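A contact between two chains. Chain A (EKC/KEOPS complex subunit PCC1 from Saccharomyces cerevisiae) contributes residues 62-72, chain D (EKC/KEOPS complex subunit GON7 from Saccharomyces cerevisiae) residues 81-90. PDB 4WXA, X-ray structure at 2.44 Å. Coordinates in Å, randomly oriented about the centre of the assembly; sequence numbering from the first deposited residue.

Chain A 62-72: DDRVLRVGVSS
Chain D, residues 81-90: INEFLTGRME

The strongest polar link is a salt bridge at the N-terminal end of the PCC1 helix, joining a carboxylate to a guanidinium of opposite charge: R88(D) NE donates to D63(A) OD2 at 3.2 Å (N-H...O 147°), the carboxylate oxygen lying at the edge of the guanidinium, near its plane. D63(A) points toward GON7 with chi1 -77° (m); R88(D) reaches it with chi1 m, chi2 -97°, between wells, and chi3 m. Two turns further along the PCC1 helix, N82(D), chi1 -90° (m), makes a weak hydrogen bond from ND2 to S71(A) OG (t), 3.4 Å.

Both backbones are alpha-helical, phi/psi near -60/-45, with i to i+4 hydrogen bonds. The PCC1 helix starts at D63(A) and runs on past S72(A); the GON7 helix extends beyond 81-90 in both directions. They run nearly antiparallel at 161°, their axes 9.4 Å apart at closest approach. The register pairs D63(A) with L85(D) (CA-CA 6.1 Å) and R67(A) with N82(D) (CA-CA 6.2 Å). D62(A), chi1 p, caps the PCC1 helix: its OD1 accepts from V65(A) N at 2.9 Å and, weakly, from R64(A) N at 2.8 Å.

Between these two polar contacts, R67(A) (chi1 and chi2 t, modelled only to CD) is a knob among N82(D), L85(D), T86(D) and M89(D). Its CG lies 3.1 Å from N82(D) OD1, a close contact and no hydrogen bond, since carbon is not a conventional donor; its CD lies 3.6 Å from T86(D) OG1. T86(D) OG1 donates a hydrogen bond to N82(D) O of its own helix, 2.8 Å. Apolar side chains meet where L85(D) (m, t) CD2 lies 4.1 Å from L66(A) CD2 (chi1 t, chi2 p) and V70(A) CG1 (chi1 t) 4.2 Å from I81(D) CG2 (m, t). M89(D) (m, t, m) brings SD within 3.8 Å of R64(A) CA. Together the stretches bury 518 Å².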

# COMPACT_ATOMS: atom_id res chain seq x y z
N ASP A 62 3.36 10.78 -3.22
CA ASP A 62 2.03 11.03 -3.74
C ASP A 62 1.26 9.78 -3.91
O ASP A 62 1.79 8.69 -3.71
CB ASP A 62 2.07 11.83 -5.06
CG ASP A 62 2.60 11.02 -6.24
OD1 ASP A 62 2.34 9.79 -6.30
OD2 ASP A 62 3.24 11.64 -7.13
N ASP A 63 0.00 9.93 -4.29
CA ASP A 63 -0.93 8.82 -4.31
C ASP A 63 -0.64 7.85 -5.43
O ASP A 63 -0.96 6.66 -5.33
CB ASP A 63 -2.38 9.34 -4.39
CG ASP A 63 -2.90 9.88 -3.06
OD1 ASP A 63 -2.44 9.43 -2.02
OD2 ASP A 63 -3.77 10.74 -3.01
N ARG A 64 -0.04 8.35 -6.52
CA ARG A 64 0.23 7.53 -7.70
C ARG A 64 1.29 6.49 -7.33
O ARG A 64 1.10 5.30 -7.54
CB ARG A 64 0.69 8.41 -8.84
CG ARG A 64 1.17 7.72 -10.12
CD ARG A 64 2.02 8.67 -10.97
NE ARG A 64 2.53 8.02 -12.19
CZ ARG A 64 3.54 8.48 -12.93
N VAL A 65 2.39 6.97 -6.77
CA VAL A 65 3.45 6.12 -6.33
C VAL A 65 2.95 5.14 -5.27
O VAL A 65 3.12 3.95 -5.40
CB VAL A 65 4.57 6.95 -5.71
CG1 VAL A 65 5.61 6.05 -5.06
CG2 VAL A 65 5.20 7.82 -6.79
N LEU A 66 2.27 5.65 -4.27
CA LEU A 66 1.71 4.78 -3.23
C LEU A 66 0.91 3.64 -3.84
O LEU A 66 1.14 2.48 -3.49
CB LEU A 66 0.89 5.60 -2.24
CG LEU A 66 0.52 4.95 -0.93
CD1 LEU A 66 1.76 4.73 -0.06
CD2 LEU A 66 -0.46 5.82 -0.19
N ARG A 67 0.01 3.93 -4.78
CA ARG A 67 -0.91 2.89 -5.29
C ARG A 67 -0.10 1.75 -5.89
O ARG A 67 -0.34 0.57 -5.56
CB ARG A 67 -1.90 3.44 -6.31
CG ARG A 67 -2.92 2.43 -6.85
CD ARG A 67 -3.65 2.90 -8.13
N VAL A 68 0.84 2.11 -6.76
CA VAL A 68 1.75 1.15 -7.37
C VAL A 68 2.50 0.28 -6.32
O VAL A 68 2.60 -0.94 -6.49
CB VAL A 68 2.83 1.86 -8.21
CG1 VAL A 68 3.91 0.88 -8.68
CG2 VAL A 68 2.21 2.55 -9.40
N GLY A 69 3.02 0.91 -5.28
CA GLY A 69 3.89 0.25 -4.31
C GLY A 69 3.12 -0.67 -3.39
O GLY A 69 3.53 -1.83 -3.18
N VAL A 70 1.99 -0.16 -2.86
CA VAL A 70 1.18 -0.93 -1.91
C VAL A 70 0.58 -2.17 -2.48
O VAL A 70 0.69 -3.21 -1.87
CB VAL A 70 0.11 -0.08 -1.30
CG1 VAL A 70 -0.76 -0.89 -0.36
CG2 VAL A 70 0.79 1.03 -0.54
N SER A 71 -0.04 -2.09 -3.65
CA SER A 71 -0.64 -3.25 -4.26
C SER A 71 0.36 -4.38 -4.45
O SER A 71 0.05 -5.57 -4.21
CB SER A 71 -1.20 -2.93 -5.62
OG SER A 71 -2.06 -3.98 -6.01
N SER A 72 1.55 -4.02 -4.92
CA SER A 72 2.57 -5.01 -5.23
C SER A 72 3.02 -5.77 -3.96
O SER A 72 3.14 -7.00 -3.96
CB SER A 72 3.77 -4.32 -5.84
OG SER A 72 4.91 -5.10 -5.63
N ILE D 81 -8.12 -0.11 -1.09
CA ILE D 81 -7.01 0.83 -1.15
C ILE D 81 -6.87 1.34 -2.58
O ILE D 81 -6.74 2.53 -2.80
CB ILE D 81 -5.73 0.17 -0.66
CG1 ILE D 81 -5.79 -0.02 0.86
CG2 ILE D 81 -4.47 0.99 -0.88
CD1 ILE D 81 -4.90 -1.14 1.39
N ASN D 82 -6.93 0.43 -3.54
CA ASN D 82 -6.74 0.78 -4.94
C ASN D 82 -7.91 1.67 -5.38
O ASN D 82 -7.71 2.73 -5.98
CB ASN D 82 -6.60 -0.48 -5.81
CG ASN D 82 -5.13 -0.96 -5.96
OD1 ASN D 82 -4.17 -0.19 -5.90
ND2 ASN D 82 -4.96 -2.26 -6.15
N GLU D 83 -9.11 1.27 -5.04
CA GLU D 83 -10.26 2.11 -5.33
C GLU D 83 -10.09 3.53 -4.71
O GLU D 83 -10.26 4.52 -5.37
CB GLU D 83 -11.54 1.42 -4.84
CG GLU D 83 -12.85 2.17 -5.13
N PHE D 84 -9.70 3.60 -3.46
CA PHE D 84 -9.61 4.88 -2.77
C PHE D 84 -8.55 5.80 -3.40
O PHE D 84 -8.74 7.01 -3.49
CB PHE D 84 -9.31 4.66 -1.26
CG PHE D 84 -9.04 5.92 -0.51
CD1 PHE D 84 -10.06 6.72 -0.09
CD2 PHE D 84 -7.73 6.31 -0.27
CE1 PHE D 84 -9.79 7.89 0.58
CE2 PHE D 84 -7.45 7.50 0.38
CZ PHE D 84 -8.48 8.30 0.79
N LEU D 85 -7.42 5.22 -3.78
CA LEU D 85 -6.30 6.02 -4.23
C LEU D 85 -6.59 6.49 -5.65
O LEU D 85 -6.29 7.63 -6.01
CB LEU D 85 -4.99 5.24 -4.16
CG LEU D 85 -4.46 4.96 -2.74
CD1 LEU D 85 -3.28 3.99 -2.74
CD2 LEU D 85 -4.03 6.27 -2.08
N THR D 86 -7.19 5.61 -6.43
CA THR D 86 -7.54 5.95 -7.79
C THR D 86 -8.49 7.16 -7.78
O THR D 86 -8.24 8.15 -8.47
CB THR D 86 -8.12 4.73 -8.52
OG1 THR D 86 -7.12 3.72 -8.55
CG2 THR D 86 -8.52 5.09 -9.97
N GLY D 87 -9.53 7.08 -6.96
CA GLY D 87 -10.42 8.21 -6.72
C GLY D 87 -9.70 9.49 -6.32
O GLY D 87 -10.10 10.56 -6.70
N ARG D 88 -8.65 9.38 -5.52
CA ARG D 88 -7.94 10.57 -5.11
C ARG D 88 -7.24 11.14 -6.30
O ARG D 88 -7.14 12.35 -6.41
CB ARG D 88 -6.90 10.28 -4.04
CG ARG D 88 -7.46 9.75 -2.70
CD ARG D 88 -7.62 10.85 -1.68
NE ARG D 88 -6.34 11.43 -1.32
CZ ARG D 88 -6.19 12.57 -0.66
NH1 ARG D 88 -7.23 13.31 -0.30
NH2 ARG D 88 -4.98 13.00 -0.37
N MET D 89 -6.72 10.29 -7.18
CA MET D 89 -6.04 10.78 -8.39
C MET D 89 -7.07 11.40 -9.37
O MET D 89 -6.87 12.49 -9.87
CB MET D 89 -5.27 9.67 -9.08
CG MET D 89 -3.90 9.38 -8.50
SD MET D 89 -3.30 7.79 -9.14
CE MET D 89 -4.19 6.66 -8.10
N GLU D 90 -8.18 10.71 -9.61
CA GLU D 90 -9.22 11.23 -10.47
C GLU D 90 -9.69 12.63 -10.03
O GLU D 90 -9.88 13.48 -10.87
CB GLU D 90 -10.39 10.21 -10.64
CG GLU D 90 -10.03 9.02 -11.57
CD GLU D 90 -10.98 7.81 -11.52